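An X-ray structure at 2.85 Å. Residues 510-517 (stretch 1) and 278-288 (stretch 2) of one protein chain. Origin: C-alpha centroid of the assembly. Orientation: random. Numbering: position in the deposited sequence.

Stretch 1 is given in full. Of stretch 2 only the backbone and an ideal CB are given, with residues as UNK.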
# COMPACT_ATOMS: atom_id res chain seq x y z
N GLU A 510 -19.36 10.41 6.34
CA GLU A 510 -20.07 9.43 7.16
C GLU A 510 -20.18 8.04 6.52
O GLU A 510 -20.63 7.10 7.16
CB GLU A 510 -21.44 9.96 7.56
CG GLU A 510 -21.39 10.75 8.85
CD GLU A 510 -22.77 11.05 9.42
OE1 GLU A 510 -23.76 11.06 8.65
OE2 GLU A 510 -22.86 11.26 10.65
N ASP A 511 -19.78 7.90 5.25
CA ASP A 511 -19.88 6.60 4.59
C ASP A 511 -18.67 5.73 4.92
O ASP A 511 -17.54 6.02 4.53
CB ASP A 511 -20.00 6.77 3.07
CG ASP A 511 -20.38 5.48 2.37
OD1 ASP A 511 -20.22 4.40 2.99
OD2 ASP A 511 -20.86 5.54 1.22
N MET A 512 -18.95 4.64 5.61
CA MET A 512 -17.92 3.83 6.23
C MET A 512 -17.50 2.62 5.41
O MET A 512 -16.70 1.81 5.86
CB MET A 512 -18.41 3.39 7.62
CG MET A 512 -17.40 3.61 8.73
SD MET A 512 -16.82 5.32 8.87
CE MET A 512 -17.04 5.61 10.62
N GLU A 513 -18.04 2.48 4.20
CA GLU A 513 -17.73 1.32 3.38
C GLU A 513 -16.23 1.33 3.02
O GLU A 513 -15.63 2.39 2.83
CB GLU A 513 -18.61 1.29 2.12
CG GLU A 513 -19.05 -0.12 1.68
CD GLU A 513 -20.24 -0.68 2.52
OE1 GLU A 513 -21.07 0.11 3.01
OE2 GLU A 513 -20.31 -1.92 2.71
N ILE A 514 -15.64 0.14 2.94
CA ILE A 514 -14.25 0.01 2.51
C ILE A 514 -14.24 -0.39 1.05
O ILE A 514 -14.47 -1.56 0.73
CB ILE A 514 -13.56 -1.11 3.33
CG1 ILE A 514 -13.58 -0.77 4.82
CG2 ILE A 514 -12.14 -1.35 2.86
CD1 ILE A 514 -13.26 -1.94 5.71
N ASP A 515 -13.90 0.53 0.15
CA ASP A 515 -13.93 0.18 -1.26
C ASP A 515 -12.52 -0.15 -1.69
O ASP A 515 -11.70 0.73 -1.92
CB ASP A 515 -14.47 1.35 -2.09
CG ASP A 515 -14.89 0.94 -3.49
OD1 ASP A 515 -14.62 -0.22 -3.88
OD2 ASP A 515 -15.51 1.77 -4.20
N ASP A 516 -12.25 -1.45 -1.82
CA ASP A 516 -10.90 -1.91 -2.14
C ASP A 516 -10.69 -2.05 -3.64
O ASP A 516 -9.56 -2.24 -4.08
CB ASP A 516 -10.60 -3.22 -1.42
CG ASP A 516 -11.68 -4.26 -1.61
OD1 ASP A 516 -12.85 -3.88 -1.86
OD2 ASP A 516 -11.37 -5.46 -1.49
N GLU A 517 -11.76 -1.97 -4.43
CA GLU A 517 -11.65 -2.00 -5.88
C GLU A 517 -11.32 -0.62 -6.46
O GLU A 517 -10.56 -0.52 -7.43
CB GLU A 517 -12.90 -2.59 -6.52
CG GLU A 517 -14.06 -1.61 -6.66
CD GLU A 517 -14.85 -1.77 -7.95
OE1 GLU A 517 -14.51 -2.65 -8.78
OE2 GLU A 517 -15.84 -1.02 -8.12
N UNK A 278 -3.96 -6.41 0.30
CA UNK A 278 -3.34 -5.09 0.21
C UNK A 278 -4.35 -4.02 -0.21
O UNK A 278 -4.29 -2.87 0.26
CB UNK A 278 -2.17 -5.12 -0.78
N UNK A 279 -5.27 -4.38 -1.10
CA UNK A 279 -6.27 -3.43 -1.55
C UNK A 279 -7.15 -3.05 -0.37
O UNK A 279 -7.56 -1.89 -0.23
CB UNK A 279 -7.10 -4.01 -2.70
N UNK A 280 -7.44 -4.04 0.47
CA UNK A 280 -8.30 -3.85 1.63
C UNK A 280 -7.64 -2.98 2.68
O UNK A 280 -8.26 -2.08 3.24
CB UNK A 280 -8.68 -5.20 2.24
N UNK A 281 -6.39 -3.30 2.98
CA UNK A 281 -5.65 -2.59 4.00
C UNK A 281 -5.43 -1.16 3.54
O UNK A 281 -5.36 -0.24 4.36
CB UNK A 281 -4.32 -3.28 4.30
N UNK A 282 -5.33 -0.96 2.23
CA UNK A 282 -5.13 0.38 1.69
C UNK A 282 -6.40 1.22 1.85
O UNK A 282 -6.35 2.37 2.29
CB UNK A 282 -4.72 0.31 0.22
N UNK A 283 -7.54 0.67 1.46
CA UNK A 283 -8.81 1.38 1.58
C UNK A 283 -9.08 1.70 3.04
O UNK A 283 -9.54 2.79 3.38
CB UNK A 283 -9.96 0.56 0.99
N UNK A 284 -8.77 0.75 3.90
CA UNK A 284 -9.01 0.88 5.33
C UNK A 284 -8.10 1.96 5.88
O UNK A 284 -8.51 2.78 6.70
CB UNK A 284 -8.78 -0.45 6.06
N UNK A 285 -6.86 1.96 5.41
CA UNK A 285 -5.85 2.89 5.88
C UNK A 285 -6.19 4.32 5.46
O UNK A 285 -5.86 5.28 6.16
CB UNK A 285 -4.47 2.49 5.35
N UNK A 286 -6.83 4.46 4.31
CA UNK A 286 -7.17 5.79 3.81
C UNK A 286 -8.04 6.53 4.84
O UNK A 286 -8.07 7.77 4.87
CB UNK A 286 -7.89 5.69 2.47
N UNK A 287 -8.74 5.78 5.69
CA UNK A 287 -9.65 6.37 6.68
C UNK A 287 -8.97 6.89 7.95
O UNK A 287 -9.63 7.50 8.80
CB UNK A 287 -10.70 5.33 7.08
N UNK A 288 -7.67 6.65 8.09
CA UNK A 288 -6.95 6.99 9.33
C UNK A 288 -5.76 7.89 9.07
O UNK A 288 -5.18 7.89 7.99
CB UNK A 288 -6.48 5.72 10.04

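Stretch 1 is an extended, irregular segment lying along a helix, and it offers the helix mostly carbonyl oxygens and one aliphatic side chain.

Position 278 has helical angles and nothing of stretch 1 near its CB, so almost any helix-tolerant residue would do; it is Glu-278, extended, its carbonyl accepting from the chain four residues on.

Position 279 points toward stretch 1, and its ideal CB already lies 3.3 Å from Asp-516 O. Small or slim polar residues suit such close quarters. The residue is Asp-279; chi1 is m, and OD2 is hydrogen-bonded elsewhere in the structure.

Position 280 points sideways, its CB 4.6 Å from Asp-516 CB and 5.2 Å from Ile-514 CG2. A compact aliphatic, or a small polar residue, could fill the space. Val-280 does so, its CG2 packing 3.5 Å from Asp-516 OD2.

Position 281 points away and is free of demands from stretch 1; Val-281 sits there. At 282, sideways and out of contact, choice is again wide: Thr-282 turns its OG1 back to Glu-278 O, 2.7 Å away.

Position 283 is hemmed in on several counts. Its ideal CB is 3.4 Å from both Asp-515 O and Ile-514 CG2 and 4.1 Å from Asp-516 CA, so only a very small residue looks comfortable. Ala-283 meets Ile-514 CG2 with its CB at 3.4 Å, letting the segment lie close against the helix.

Position 284 points sideways, its ideal CB 4.7 Å from Ile-514 CG2, with the rest of that isoleucine within reach of a longer apolar chain. Leucine, isoleucine or methionine would serve; Leu-284 brings CD1 to 3.8 Å from Ile-514 CD1.

Position 285 is out of reach, and Ala-285 adds nothing here. Position 286 points toward stretch 1 from a distance, and the carbonyl of Asp-515 invites a long donor, such as arginine, lysine or glutamine. Arg-286 places NH2 3.5 Å from Asp-515 O, which lies at the edge of the guanidinium, near its plane.

Position 287 also points toward stretch 1 with no atom near its CB, but the carbonyls of Asp-511, Met-512 and Glu-513 lie beyond. A long chain ending in a donor fits best. Lys-287 stays extended until chi4 turns to m, and NZ donates to Glu-513 O at 3.0 Å; its CE lies 3.7 Å from Met-512 O.

Position 288 is out of reach, with extended angles that suit a beta-favouring residue: Phe-288.

Stretch 2 278-288: EDVVTALARKF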
# COMPACT_ATOMS: atom_id res chain seq x y z
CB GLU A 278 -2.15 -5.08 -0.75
CG GLU A 278 -1.49 -3.70 -0.86
CD GLU A 278 -0.18 -3.70 -1.64
OE1 GLU A 278 0.29 -4.79 -2.07
OE2 GLU A 278 0.38 -2.61 -1.82
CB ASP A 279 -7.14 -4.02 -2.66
CG ASP A 279 -6.41 -4.15 -3.98
OD1 ASP A 279 -5.29 -3.60 -4.12
OD2 ASP A 279 -6.97 -4.81 -4.88
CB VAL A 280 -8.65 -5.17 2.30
CG1 VAL A 280 -9.35 -4.91 3.63
CG2 VAL A 280 -9.53 -6.01 1.39
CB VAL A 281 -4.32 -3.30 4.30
CG1 VAL A 281 -3.40 -2.40 5.11
CG2 VAL A 281 -4.58 -4.59 5.04
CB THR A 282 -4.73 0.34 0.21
OG1 THR A 282 -3.44 -0.27 0.09
CG2 THR A 282 -4.67 1.74 -0.36
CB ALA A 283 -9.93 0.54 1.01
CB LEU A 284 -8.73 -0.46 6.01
CG LEU A 284 -9.15 -0.60 7.47
CD1 LEU A 284 -10.58 -0.14 7.70
CD2 LEU A 284 -9.00 -2.04 7.87
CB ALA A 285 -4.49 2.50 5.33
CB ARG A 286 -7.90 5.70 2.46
CG ARG A 286 -7.12 6.37 1.34
CD ARG A 286 -7.79 6.41 -0.04
NE ARG A 286 -8.88 5.47 -0.28
CZ ARG A 286 -8.73 4.25 -0.79
NH1 ARG A 286 -7.52 3.78 -1.08
NH2 ARG A 286 -9.79 3.48 -1.00
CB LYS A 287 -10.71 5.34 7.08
CG LYS A 287 -11.57 4.87 5.93
CD LYS A 287 -12.60 3.84 6.38
CE LYS A 287 -13.41 3.32 5.20
NZ LYS A 287 -14.09 4.41 4.45
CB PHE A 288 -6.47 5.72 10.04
CG PHE A 288 -7.58 4.86 10.56
CD1 PHE A 288 -8.25 3.98 9.72
CD2 PHE A 288 -7.95 4.92 11.89
CE1 PHE A 288 -9.27 3.18 10.20
CE2 PHE A 288 -8.97 4.13 12.38
CZ PHE A 288 -9.63 3.26 11.53
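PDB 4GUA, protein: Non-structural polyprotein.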